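Local structure of adenosine monophosphate-protein transferase (Pyrococcus horikoshii, 2D16) at residues A[14-19]-A[85-90]; A[7-12]-A[71-76]; A[26-31]-A[102-107]; A[110-115]-A[132-137]. The protein is of unestablished function but probably acts on adenosine or adenine nucleotides, as expected of an adenosine-specific kinase or AMP-protein transferase. All coordinates share one frame; numbering follows the deposited sequence.

How the contacts relate
Running from the N terminus, the chain opens contact 2 at residues 7-12, contact 1 at 14-19 and contact 3 at 26-31. It then closes them in the same order, at 71-76, 85-90 and 102-107, so these three loops all cross. Contact 4 follows in series, closing a 16-residue excursion through strand 116-122 and into strand 127-134. Contact 1 joins two strands of the five-stranded sheet, contact 2 ties segment 7-12 to helix 64-77, and contact 3 joins helix 25-39 to the turn before strand 105-112. Contact 4 bridges the two sheets. Val-17 N lies 2.9 Å from Ser-112 O, linking contacts 1 and 4, while Lys-11 NZ of contact 2 reaches Asn-114 O of contact 4.

Contact 1 (A[14-19]-A[85-90])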
loop_
_atom_site.group_PDB
_atom_site.type_symbol
_atom_site.label_atom_id
_atom_site.label_comp_id
_atom_site.label_asym_id
_atom_site.label_seq_id
_atom_site.Cartn_x
_atom_site.Cartn_y
_atom_site.Cartn_z
ATOM N N GLY A 14 -39.174 -12.744 24.979
ATOM C CA GLY A 14 -38.110 -12.232 24.134
ATOM C C GLY A 14 -38.565 -11.456 22.910
ATOM O O GLY A 14 -37.774 -10.734 22.303
ATOM N N VAL A 15 -39.830 -11.601 22.533
ATOM C CA VAL A 15 -40.349 -10.890 21.369
ATOM C C VAL A 15 -40.750 -9.469 21.742
ATOM O O VAL A 15 -41.401 -9.244 22.763
ATOM C CB VAL A 15 -41.552 -11.643 20.756
ATOM C CG1 VAL A 15 -42.281 -10.763 19.743
ATOM C CG2 VAL A 15 -41.059 -12.911 20.082
ATOM N N GLU A 16 -40.345 -8.512 20.910
ATOM C CA GLU A 16 -40.640 -7.099 21.142
ATOM C C GLU A 16 -41.936 -6.712 20.442
ATOM O O GLU A 16 -42.195 -7.155 19.322
ATOM C CB GLU A 16 -39.513 -6.226 20.582
ATOM C CG GLU A 16 -38.101 -6.568 21.050
ATOM C CD GLU A 16 -37.748 -5.954 22.392
ATOM O OE1 GLU A 16 -38.446 -5.015 22.831
ATOM O OE2 GLU A 16 -36.756 -6.399 23.001
ATOM N N VAL A 17 -42.750 -5.891 21.096
ATOM C CA VAL A 17 -43.997 -5.438 20.497
ATOM C C VAL A 17 -43.980 -3.920 20.348
ATOM O O VAL A 17 -43.457 -3.206 21.206
ATOM C CB VAL A 17 -45.237 -5.845 21.341
ATOM C CG1 VAL A 17 -45.191 -5.187 22.713
ATOM C CG2 VAL A 17 -46.519 -5.450 20.608
ATOM N N ILE A 18 -44.529 -3.441 19.237
ATOM C CA ILE A 18 -44.623 -2.013 18.969
ATOM C C ILE A 18 -46.045 -1.772 18.467
ATOM O O ILE A 18 -46.498 -2.435 17.535
ATOM C CB ILE A 18 -43.626 -1.556 17.877
ATOM C CG1 ILE A 18 -42.197 -1.930 18.273
ATOM C CG2 ILE A 18 -43.732 -0.045 17.688
ATOM C CD1 ILE A 18 -41.160 -1.619 17.206
ATOM N N ILE A 19 -46.753 -0.843 19.098
ATOM C CA ILE A 19 -48.122 -0.536 18.700
ATOM C C ILE A 19 -48.149 0.918 18.242
ATOM O O ILE A 19 -47.592 1.785 18.909
ATOM C CB ILE A 19 -49.114 -0.684 19.879
ATOM C CG1 ILE A 19 -48.914 -2.029 20.587
ATOM C CG2 ILE A 19 -50.542 -0.549 19.372
ATOM C CD1 ILE A 19 -49.201 -3.235 19.725
ATOM N N ILE A 85 -46.736 -4.506 15.601
ATOM C CA ILE A 85 -45.518 -5.143 15.133
ATOM C C ILE A 85 -44.967 -6.054 16.221
ATOM O O ILE A 85 -44.890 -5.661 17.380
ATOM C CB ILE A 85 -44.413 -4.110 14.805
ATOM C CG1 ILE A 85 -44.898 -3.139 13.727
ATOM C CG2 ILE A 85 -43.147 -4.834 14.349
ATOM C CD1 ILE A 85 -43.981 -1.946 13.538
ATOM N N LEU A 86 -44.612 -7.276 15.840
ATOM C CA LEU A 86 -44.006 -8.225 16.767
ATOM C C LEU A 86 -42.721 -8.630 16.064
ATOM O O LEU A 86 -42.754 -9.103 14.930
ATOM C CB LEU A 86 -44.911 -9.444 16.995
ATOM C CG LEU A 86 -46.180 -9.195 17.819
ATOM C CD1 LEU A 86 -46.996 -10.473 17.906
ATOM C CD2 LEU A 86 -45.800 -8.712 19.214
ATOM N N MET A 87 -41.588 -8.431 16.724
ATOM C CA MET A 87 -40.309 -8.737 16.101
ATOM C C MET A 87 -39.283 -9.364 17.034
ATOM O O MET A 87 -39.421 -9.340 18.259
ATOM C CB MET A 87 -39.704 -7.453 15.530
ATOM C CG MET A 87 -39.300 -6.461 16.628
ATOM S SD MET A 87 -38.591 -4.912 16.019
ATOM C CE MET A 87 -37.764 -4.315 17.495
ATOM N N LYS A 88 -38.249 -9.925 16.418
ATOM C CA LYS A 88 -37.132 -10.525 17.129
ATOM C C LYS A 88 -35.886 -10.262 16.283
ATOM O O LYS A 88 -35.995 -9.877 15.114
ATOM C CB LYS A 88 -37.354 -12.028 17.337
ATOM C CG LYS A 88 -37.528 -12.838 16.067
ATOM C CD LYS A 88 -37.747 -14.310 16.414
ATOM C CE LYS A 88 -37.871 -15.173 15.165
ATOM N NZ LYS A 88 -38.044 -16.616 15.513
ATOM N N ASN A 89 -34.711 -10.455 16.874
ATOM C CA ASN A 89 -33.440 -10.219 16.194
ATOM C C ASN A 89 -33.241 -8.726 15.926
ATOM O O ASN A 89 -32.492 -8.330 15.032
ATOM C CB ASN A 89 -33.366 -11.004 14.878
ATOM C CG ASN A 89 -33.485 -12.502 15.086
ATOM O OD1 ASN A 89 -33.150 -13.019 16.151
ATOM N ND2 ASN A 89 -33.949 -13.206 14.063
ATOM N N ALA A 90 -33.921 -7.909 16.722
ATOM C CA ALA A 90 -33.842 -6.456 16.621
ATOM C C ALA A 90 -34.522 -5.898 17.862
ATOM O O ALA A 90 -35.387 -6.552 18.442
ATOM C CB ALA A 90 -34.555 -5.963 15.362
#
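Ile-18 and Ile-85 form an antiparallel hydrogen-bonded pair and, together with Met-87, bury more surface than any other residues of the two segments. Both isoleucines leave the same face of the sheet, and their branch points meet, Ile-18 CB lying 4.1 Å from Ile-85 CB. Two backbone bonds hold the pair: Ile-85 N donates to Ile-18 O at 2.8 Å, and Ile-18 N to Ile-85 O at 2.9 Å. Strands 16-22 and 82-88 are neighbours in a five-stranded antiparallel sheet; the axes of their parts 16-19 and 85-88 make an angle of 153° and approach to 4.8 Å. Met-87 lies on the same face as the isoleucines and pairs with Glu-16 through two more backbone hydrogen bonds, Glu-16 N to Met-87 O and Met-87 N to Glu-16 O. Its CG stands between the backbone N and the carbonyl carbon (chi1 67°), where it packs 4.0 Å from Glu-16 CB. Further out, Met-87 SD comes within 4.3 Å of Ile-18 CD1. Val-95 and Ile-99 of helix 92-100 cover Ile-18 on this side. On the other face, Val-17 and Leu-86 lie side by side and point the same way, Leu-86 CD2 touching Val-17 CB at 3.6 Å.

Contact 2 (A[7-12]-A[71-76]); sequences IDIEKP and AKNAVK
Segment 7-12, which continues from strand 3-8, passes beside helix 64-77, the CA atoms of Ile-9 and Asn-73 standing 6.3 Å apart. Asn-73 carries the contact, its CG anti to the carbonyl carbon (chi1 -80°). Its amide grips both polar backbone atoms of Glu-10: OD1 accepts from Glu-10 N at 2.9 Å, in the carbonyl plane and on a lone pair, while ND2 donates to Glu-10 O at 2.9 Å, close to its own amide plane. Both bonds are nearly straight, at 166°. ND2 also makes a weak bond to Leu-69 O, one turn back in the helix. The side chain thus meets the extended chain much as the backbone of an adjacent strand would, and joins the chain following strand 3-8, an outer strand of the three-stranded sheet within this chain, to a helix that also packs, through Asn-73 and Ala-74, on strand 82-88 of the five-stranded sheet. Ile-9 crosses the amide at about a right angle, its CD1 3.8 Å from Asn-73 OD1. A water donates to this same OD1 and to Asp-8 O. An alanine in place of Asn-73 would probably leave Glu-10 N and O without these mates. Nearer the surface, extended Lys-72 brings NZ to 2.7 Å from Glu-10 OE1, a salt bridge on the syn lone pair, and a second water links NZ to Glu-10 OE2. Further along, Ile-7 CG2 packs 4.0 Å from Lys-76 CG.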
loop_
_atom_site.group_PDB
_atom_site.type_symbol
_atom_site.label_atom_id
_atom_site.label_comp_id
_atom_site.label_asym_id
_atom_site.label_seq_id
_atom_site.Cartn_x
_atom_site.Cartn_y
_atom_site.Cartn_z
ATOM N N ILE A 7 -56.642 -5.186 26.973
ATOM C CA ILE A 7 -56.228 -6.287 26.121
ATOM C C ILE A 7 -54.783 -6.660 26.414
ATOM O O ILE A 7 -53.888 -5.819 26.356
ATOM C CB ILE A 7 -56.355 -5.908 24.627
ATOM C CG1 ILE A 7 -57.822 -5.623 24.290
ATOM C CG2 ILE A 7 -55.814 -7.032 23.753
ATOM C CD1 ILE A 7 -58.036 -5.086 22.894
ATOM N N ASP A 8 -54.563 -7.925 26.753
ATOM C CA ASP A 8 -53.220 -8.403 27.032
ATOM C C ASP A 8 -52.603 -8.817 25.704
ATOM O O ASP A 8 -53.179 -9.628 24.974
ATOM C CB ASP A 8 -53.262 -9.612 27.975
ATOM C CG ASP A 8 -53.626 -9.232 29.399
ATOM O OD1 ASP A 8 -52.829 -8.524 30.050
ATOM O OD2 ASP A 8 -54.706 -9.643 29.867
ATOM N N ILE A 9 -51.447 -8.245 25.379
ATOM C CA ILE A 9 -50.766 -8.587 24.140
ATOM C C ILE A 9 -50.214 -10.001 24.271
ATOM O O ILE A 9 -49.519 -10.313 25.239
ATOM C CB ILE A 9 -49.592 -7.624 23.851
ATOM C CG1 ILE A 9 -50.128 -6.224 23.531
ATOM C CG2 ILE A 9 -48.745 -8.166 22.699
ATOM C CD1 ILE A 9 -51.003 -6.171 22.289
ATOM N N GLU A 10 -50.546 -10.853 23.306
ATOM C CA GLU A 10 -50.068 -12.231 23.306
ATOM C C GLU A 10 -48.778 -12.291 22.498
ATOM O O GLU A 10 -48.774 -12.001 21.301
ATOM C CB GLU A 10 -51.103 -13.167 22.673
ATOM C CG GLU A 10 -50.768 -14.648 22.854
ATOM C CD GLU A 10 -51.648 -15.569 22.028
ATOM O OE1 GLU A 10 -52.851 -15.272 21.868
ATOM O OE2 GLU A 10 -51.134 -16.603 21.549
ATOM N N LYS A 11 -47.684 -12.659 23.154
ATOM C CA LYS A 11 -46.399 -12.749 22.482
ATOM C C LYS A 11 -45.446 -13.636 23.266
ATOM O O LYS A 11 -45.502 -13.689 24.492
ATOM C CB LYS A 11 -45.781 -11.354 22.324
ATOM C CG LYS A 11 -45.582 -10.609 23.639
ATOM C CD LYS A 11 -44.916 -9.260 23.412
ATOM C CE LYS A 11 -44.910 -8.407 24.677
ATOM N NZ LYS A 11 -44.189 -9.051 25.812
ATOM N N PRO A 12 -44.567 -14.360 22.565
ATOM C CA PRO A 12 -43.625 -15.225 23.273
ATOM C C PRO A 12 -42.533 -14.412 23.968
ATOM O O PRO A 12 -42.299 -13.246 23.636
ATOM C CB PRO A 12 -43.087 -16.128 22.165
ATOM C CG PRO A 12 -43.975 -15.980 20.984
ATOM C CD PRO A 12 -44.486 -14.567 21.108
ATOM N N ALA A 71 -51.395 -10.358 13.702
ATOM C CA ALA A 71 -52.760 -10.254 13.203
ATOM C C ALA A 71 -53.790 -10.542 14.293
ATOM O O ALA A 71 -54.813 -9.869 14.389
ATOM C CB ALA A 71 -52.955 -11.209 12.028
ATOM N N LYS A 72 -53.518 -11.551 15.114
ATOM C CA LYS A 72 -54.428 -11.913 16.191
ATOM C C LYS A 72 -54.561 -10.764 17.189
ATOM O O LYS A 72 -55.664 -10.444 17.630
ATOM C CB LYS A 72 -53.922 -13.167 16.905
ATOM C CG LYS A 72 -54.866 -13.706 17.968
ATOM C CD LYS A 72 -54.277 -14.951 18.625
ATOM C CE LYS A 72 -55.206 -15.518 19.688
ATOM N NZ LYS A 72 -54.621 -16.714 20.364
ATOM N N ASN A 73 -53.436 -10.151 17.547
ATOM C CA ASN A 73 -53.444 -9.031 18.489
ATOM C C ASN A 73 -54.124 -7.812 17.869
ATOM O O ASN A 73 -54.914 -7.128 18.521
ATOM C CB ASN A 73 -52.016 -8.645 18.895
ATOM C CG ASN A 73 -51.434 -9.560 19.963
ATOM O OD1 ASN A 73 -51.929 -9.619 21.092
ATOM N ND2 ASN A 73 -50.385 -10.282 19.607
ATOM N N ALA A 74 -53.810 -7.546 16.607
ATOM C CA ALA A 74 -54.385 -6.404 15.906
ATOM C C ALA A 74 -55.903 -6.481 15.757
ATOM O O ALA A 74 -56.596 -5.488 15.976
ATOM C CB ALA A 74 -53.736 -6.252 14.536
ATOM N N VAL A 75 -56.429 -7.645 15.385
ATOM C CA VAL A 75 -57.873 -7.771 15.207
ATOM C C VAL A 75 -58.605 -7.682 16.550
ATOM O O VAL A 75 -59.749 -7.224 16.614
ATOM C CB VAL A 75 -58.252 -9.093 14.465
ATOM C CG1 VAL A 75 -58.141 -10.279 15.389
ATOM C CG2 VAL A 75 -59.657 -8.976 13.890
ATOM N N LYS A 76 -57.938 -8.104 17.620
ATOM C CA LYS A 76 -58.533 -8.037 18.945
ATOM C C LYS A 76 -58.618 -6.564 19.339
ATOM O O LYS A 76 -59.642 -6.108 19.838
ATOM C CB LYS A 76 -57.688 -8.808 19.962
ATOM C CG LYS A 76 -58.329 -8.895 21.341
ATOM C CD LYS A 76 -59.734 -9.488 21.259
ATOM C CE LYS A 76 -60.422 -9.496 22.616
ATOM N NZ LYS A 76 -59.649 -10.278 23.622
HETATM O O HOH W 1 -54.313 -10.013 22.403
HETATM O O HOH W 2 -52.097 -18.100 18.956
#

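Contact 3 (A[26-31]-A[102-107]); sequences IFTVDD and HPAVAM
His-102 and Asp-31 join the loop before strand 105-112 to helix 25-39 through one short bond, His-102 NE2 donating to Asp-31 OD2 at 2.7 Å with an N-H...O angle of 142°. CG of His-102 stands anti to the backbone N (chi1 -169°), which directs the start of the side chain toward the helix. Asp-31 likewise carries CG anti to its own N, and it accepts the bond on the anti lone pair of OD2, away from OD1, which forms a salt bridge with Arg-34. Carboxylate and ring planes are 67° apart, and OD2 lies near the ring edge though tilted from its plane. At the other nitrogen, His-102 ND1 accepts from Ala-104 N at 3.0 Å, within the type I beta turn from His-102 to Val-105. Pro-103 CD lies 3.3 Å above one face of the imidazole, offset toward the rim.

Thr-28 lies about one turn earlier in the helix. Its OG1 is anti to the carbonyl carbon (chi1 -54°) and within hydrogen-bonding reach of Asn-23 O, the stronger partner, and Phe-24 O, which its one hydrogen must share or alternate between. Its CG2 comes obliquely to 4.0 Å from His-102 CE1, and Ala-104 CB packs 4.0 Å from Thr-28 CG2. Phe-27 CE2 approaches the edge of the imidazole, 4.3 Å from His-102 CE1, and the Phe-27 ring has Asp-31 CB over one face, toward the rim.

With NE2 donating and ND1 accepting, both ring nitrogens are engaged, which would fix the flip of the imidazole and probably couples the turn to the carboxylate on the helix.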
loop_
_atom_site.group_PDB
_atom_site.type_symbol
_atom_site.label_atom_id
_atom_site.label_comp_id
_atom_site.label_asym_id
_atom_site.label_seq_id
_atom_site.Cartn_x
_atom_site.Cartn_y
_atom_site.Cartn_z
ATOM N N ILE A 26 -53.923 -0.419 3.616
ATOM C CA ILE A 26 -53.541 -1.346 2.552
ATOM C C ILE A 26 -52.157 -1.088 1.973
ATOM O O ILE A 26 -51.473 -2.020 1.553
ATOM C CB ILE A 26 -54.577 -1.387 1.397
ATOM C CG1 ILE A 26 -54.744 -0.005 0.766
ATOM C CG2 ILE A 26 -55.903 -1.933 1.920
ATOM C CD1 ILE A 26 -55.688 -0.003 -0.423
ATOM N N PHE A 27 -51.738 0.172 1.955
ATOM C CA PHE A 27 -50.422 0.521 1.442
ATOM C C PHE A 27 -49.376 0.377 2.540
ATOM O O PHE A 27 -48.337 -0.257 2.364
ATOM C CB PHE A 27 -50.408 1.972 0.963
ATOM C CG PHE A 27 -49.027 2.507 0.696
ATOM C CD1 PHE A 27 -48.388 2.258 -0.518
ATOM C CD2 PHE A 27 -48.352 3.242 1.668
ATOM C CE1 PHE A 27 -47.099 2.732 -0.762
ATOM C CE2 PHE A 27 -47.061 3.721 1.436
ATOM C CZ PHE A 27 -46.432 3.466 0.220
ATOM N N THR A 28 -49.674 0.987 3.678
ATOM C CA THR A 28 -48.768 1.009 4.811
ATOM C C THR A 28 -48.365 -0.325 5.420
ATOM O O THR A 28 -47.209 -0.491 5.806
ATOM C CB THR A 28 -49.339 1.931 5.898
ATOM O OG1 THR A 28 -49.616 3.206 5.307
ATOM C CG2 THR A 28 -48.349 2.111 7.042
ATOM N N VAL A 29 -49.288 -1.276 5.509
ATOM C CA VAL A 29 -48.932 -2.566 6.092
ATOM C C VAL A 29 -47.736 -3.171 5.353
ATOM O O VAL A 29 -46.812 -3.698 5.976
ATOM C CB VAL A 29 -50.131 -3.558 6.079
ATOM C CG1 VAL A 29 -50.421 -4.036 4.663
ATOM C CG2 VAL A 29 -49.838 -4.734 7.007
ATOM N N ASP A 30 -47.739 -3.062 4.027
ATOM C CA ASP A 30 -46.653 -3.584 3.204
ATOM C C ASP A 30 -45.436 -2.659 3.193
ATOM O O ASP A 30 -44.300 -3.106 3.342
ATOM C CB ASP A 30 -47.118 -3.770 1.753
ATOM C CG ASP A 30 -47.876 -5.069 1.527
ATOM O OD1 ASP A 30 -48.186 -5.784 2.505
ATOM O OD2 ASP A 30 -48.163 -5.371 0.347
ATOM N N ASP A 31 -45.675 -1.366 3.007
ATOM C CA ASP A 31 -44.582 -0.406 2.933
ATOM C C ASP A 31 -43.786 -0.275 4.228
ATOM O O ASP A 31 -42.562 -0.130 4.201
ATOM C CB ASP A 31 -45.115 0.962 2.508
ATOM C CG ASP A 31 -44.041 1.825 1.886
ATOM O OD1 ASP A 31 -43.549 1.458 0.798
ATOM O OD2 ASP A 31 -43.684 2.865 2.479
ATOM N N HIS A 102 -41.756 7.024 8.870
ATOM C CA HIS A 102 -42.614 6.591 7.768
ATOM C C HIS A 102 -43.706 7.636 7.531
ATOM O O HIS A 102 -44.374 8.073 8.468
ATOM C CB HIS A 102 -43.233 5.228 8.054
ATOM C CG HIS A 102 -43.896 4.618 6.861
ATOM N ND1 HIS A 102 -45.169 4.962 6.458
ATOM C CD2 HIS A 102 -43.439 3.729 5.947
ATOM C CE1 HIS A 102 -45.468 4.312 5.348
ATOM N NE2 HIS A 102 -44.435 3.558 5.015
ATOM N N PRO A 103 -43.907 8.034 6.264
ATOM C CA PRO A 103 -44.913 9.042 5.901
ATOM C C PRO A 103 -46.379 8.750 6.209
ATOM O O PRO A 103 -47.202 9.662 6.182
ATOM C CB PRO A 103 -44.658 9.254 4.410
ATOM C CG PRO A 103 -44.233 7.882 3.952
ATOM C CD PRO A 103 -43.277 7.461 5.059
ATOM N N ALA A 104 -46.712 7.497 6.506
ATOM C CA ALA A 104 -48.098 7.148 6.813
ATOM C C ALA A 104 -48.293 6.814 8.291
ATOM O O ALA A 104 -49.355 6.337 8.697
ATOM C CB ALA A 104 -48.557 5.977 5.931
ATOM N N VAL A 105 -47.269 7.068 9.098
ATOM C CA VAL A 105 -47.359 6.814 10.525
ATOM C C VAL A 105 -47.639 8.121 11.251
ATOM O O VAL A 105 -46.970 9.126 11.007
ATOM C CB VAL A 105 -46.052 6.198 11.070
ATOM C CG1 VAL A 105 -46.049 6.222 12.601
ATOM C CG2 VAL A 105 -45.921 4.762 10.568
ATOM N N ALA A 106 -48.641 8.103 12.122
ATOM C CA ALA A 106 -48.993 9.287 12.892
ATOM C C ALA A 106 -48.184 9.276 14.181
ATOM O O ALA A 106 -47.487 10.241 14.500
ATOM C CB ALA A 106 -50.482 9.284 13.211
ATOM N N MET A 107 -48.277 8.176 14.920
ATOM C CA MET A 107 -47.554 8.063 16.175
ATOM C C MET A 107 -47.358 6.623 16.612
ATOM O O MET A 107 -47.932 5.698 16.038
ATOM C CB MET A 107 -48.296 8.840 17.273
ATOM C CG MET A 107 -49.736 8.400 17.502
ATOM S SD MET A 107 -49.898 6.902 18.486
ATOM C CE MET A 107 -49.504 7.548 20.137
#

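Contact 4 (A[110-115]-A[132-137])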
loop_
_atom_site.group_PDB
_atom_site.type_symbol
_atom_site.label_atom_id
_atom_site.label_comp_id
_atom_site.label_asym_id
_atom_site.label_seq_id
_atom_site.Cartn_x
_atom_site.Cartn_y
_atom_site.Cartn_z
ATOM N N GLY A 110 -46.216 2.761 22.041
ATOM C CA GLY A 110 -45.191 2.250 22.934
ATOM C C GLY A 110 -44.469 1.069 22.323
ATOM O O GLY A 110 -44.872 0.574 21.274
ATOM N N ALA A 111 -43.404 0.618 22.974
ATOM C CA ALA A 111 -42.628 -0.510 22.467
ATOM C C ALA A 111 -41.750 -1.116 23.553
ATOM O O ALA A 111 -41.097 -0.393 24.302
ATOM C CB ALA A 111 -41.753 -0.056 21.305
ATOM N N SER A 112 -41.732 -2.445 23.630
ATOM C CA SER A 112 -40.896 -3.132 24.612
ATOM C C SER A 112 -41.142 -4.629 24.584
ATOM O O SER A 112 -41.879 -5.135 23.734
ATOM C CB SER A 112 -41.164 -2.611 26.030
ATOM O OG SER A 112 -42.259 -3.275 26.634
ATOM N N GLU A 113 -40.507 -5.331 25.518
ATOM C CA GLU A 113 -40.663 -6.774 25.637
ATOM C C GLU A 113 -41.286 -7.129 26.991
ATOM O O GLU A 113 -41.377 -8.302 27.345
ATOM C CB GLU A 113 -39.309 -7.483 25.492
ATOM C CG GLU A 113 -38.343 -7.237 26.640
ATOM C CD GLU A 113 -37.167 -8.199 26.629
ATOM O OE1 GLU A 113 -37.406 -9.428 26.588
ATOM O OE2 GLU A 113 -36.008 -7.732 26.671
ATOM N N ASN A 114 -41.704 -6.114 27.747
ATOM C CA ASN A 114 -42.337 -6.347 29.052
ATOM C C ASN A 114 -43.740 -6.906 28.838
ATOM O O ASN A 114 -44.239 -6.949 27.712
ATOM C CB ASN A 114 -42.545 -5.038 29.834
ATOM C CG ASN A 114 -41.262 -4.326 30.181
ATOM O OD1 ASN A 114 -40.299 -4.933 30.639
ATOM N ND2 ASN A 114 -41.257 -3.009 29.992
ATOM N N PRO A 115 -44.384 -7.372 29.921
ATOM C CA PRO A 115 -45.750 -7.884 29.772
ATOM C C PRO A 115 -46.426 -6.590 29.304
ATOM O O PRO A 115 -46.201 -5.530 29.893
ATOM C CB PRO A 115 -46.120 -8.271 31.196
ATOM C CG PRO A 115 -44.797 -8.748 31.747
ATOM C CD PRO A 115 -43.846 -7.680 31.260
ATOM N N VAL A 132 -51.406 2.471 26.823
ATOM C CA VAL A 132 -50.745 1.182 26.908
ATOM C C VAL A 132 -50.092 1.009 28.268
ATOM O O VAL A 132 -49.551 1.958 28.833
ATOM C CB VAL A 132 -49.666 1.017 25.809
ATOM C CG1 VAL A 132 -50.323 1.050 24.431
ATOM C CG2 VAL A 132 -48.607 2.114 25.928
ATOM N N VAL A 133 -50.185 -0.198 28.815
ATOM C CA VAL A 133 -49.550 -0.486 30.095
ATOM C C VAL A 133 -48.287 -1.234 29.710
ATOM O O VAL A 133 -48.339 -2.394 29.303
ATOM C CB VAL A 133 -50.424 -1.387 31.002
ATOM C CG1 VAL A 133 -49.678 -1.681 32.304
ATOM C CG2 VAL A 133 -51.747 -0.697 31.306
ATOM N N ASP A 134 -47.153 -0.555 29.813
ATOM C CA ASP A 134 -45.879 -1.155 29.448
ATOM C C ASP A 134 -45.199 -1.714 30.694
ATOM O O ASP A 134 -44.387 -1.037 31.325
ATOM C CB ASP A 134 -44.985 -0.104 28.781
ATOM C CG ASP A 134 -43.801 -0.716 28.061
ATOM O OD1 ASP A 134 -43.370 -1.824 28.453
ATOM O OD2 ASP A 134 -43.292 -0.081 27.108
ATOM N N GLY A 135 -45.543 -2.953 31.038
ATOM C CA GLY A 135 -44.971 -3.594 32.210
ATOM C C GLY A 135 -45.540 -3.056 33.512
ATOM O O GLY A 135 -46.464 -2.238 33.507
ATOM N N LYS A 136 -45.001 -3.520 34.635
ATOM C CA LYS A 136 -45.468 -3.054 35.935
ATOM C C LYS A 136 -45.034 -1.608 36.154
ATOM O O LYS A 136 -44.123 -1.116 35.488
ATOM C CB LYS A 136 -44.920 -3.943 37.055
ATOM C CG LYS A 136 -45.439 -5.374 37.005
ATOM C CD LYS A 136 -45.149 -6.124 38.300
ATOM C CE LYS A 136 -45.761 -7.520 38.268
ATOM N NZ LYS A 136 -45.632 -8.228 39.576
ATOM N N ALA A 137 -45.693 -0.930 37.088
ATOM C CA ALA A 137 -45.388 0.463 37.381
ATOM C C ALA A 137 -44.238 0.608 38.370
ATOM O O ALA A 137 -44.037 -0.249 39.234
ATOM C CB ALA A 137 -46.629 1.160 37.931
HETATM O O HOH W 3 -43.210 2.027 25.425
#
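Ser-112 and Asn-114 both donate to one oxygen of Asp-134, and an ST turn joins the two donors: Ser-112 OG accepts from Asn-114 N at 3.1 Å just where strand 105-112 ends. The same hydroxyl, placed between the backbone N and the carbonyl carbon (chi1 85°), donates to Asp-134 OD1 at 2.6 Å on the syn side, out of the carboxylate plane. Asn-114 ND2 reaches Asp-134 OD1 at 2.9 Å from above that plane, the two donors arriving from opposite faces. The amide and carboxylate planes are 64° apart, yet OD1 lies close to the amide plane of Asn-114, and the N-H points at it with an angle of 164°. Asn-114 O accepts from Lys-11 NZ. The second carboxylate oxygen is served by solvent: a water donates to Asp-134 OD2 at 2.7 Å and accepts from Ala-111 N. An alanine in place of Asp-134 would probably leave Ser-112 OG, Asn-114 ND2 and this water without their acceptor, and so weaken the link between strand 105-112 of the five-stranded sheet and strand 127-134 of the three-stranded one. Beyond the aspartate, Gly-135 N gives a weak bond to Pro-115 O, and Asn-114 CB packs 3.7 Å from Gly-135 CA.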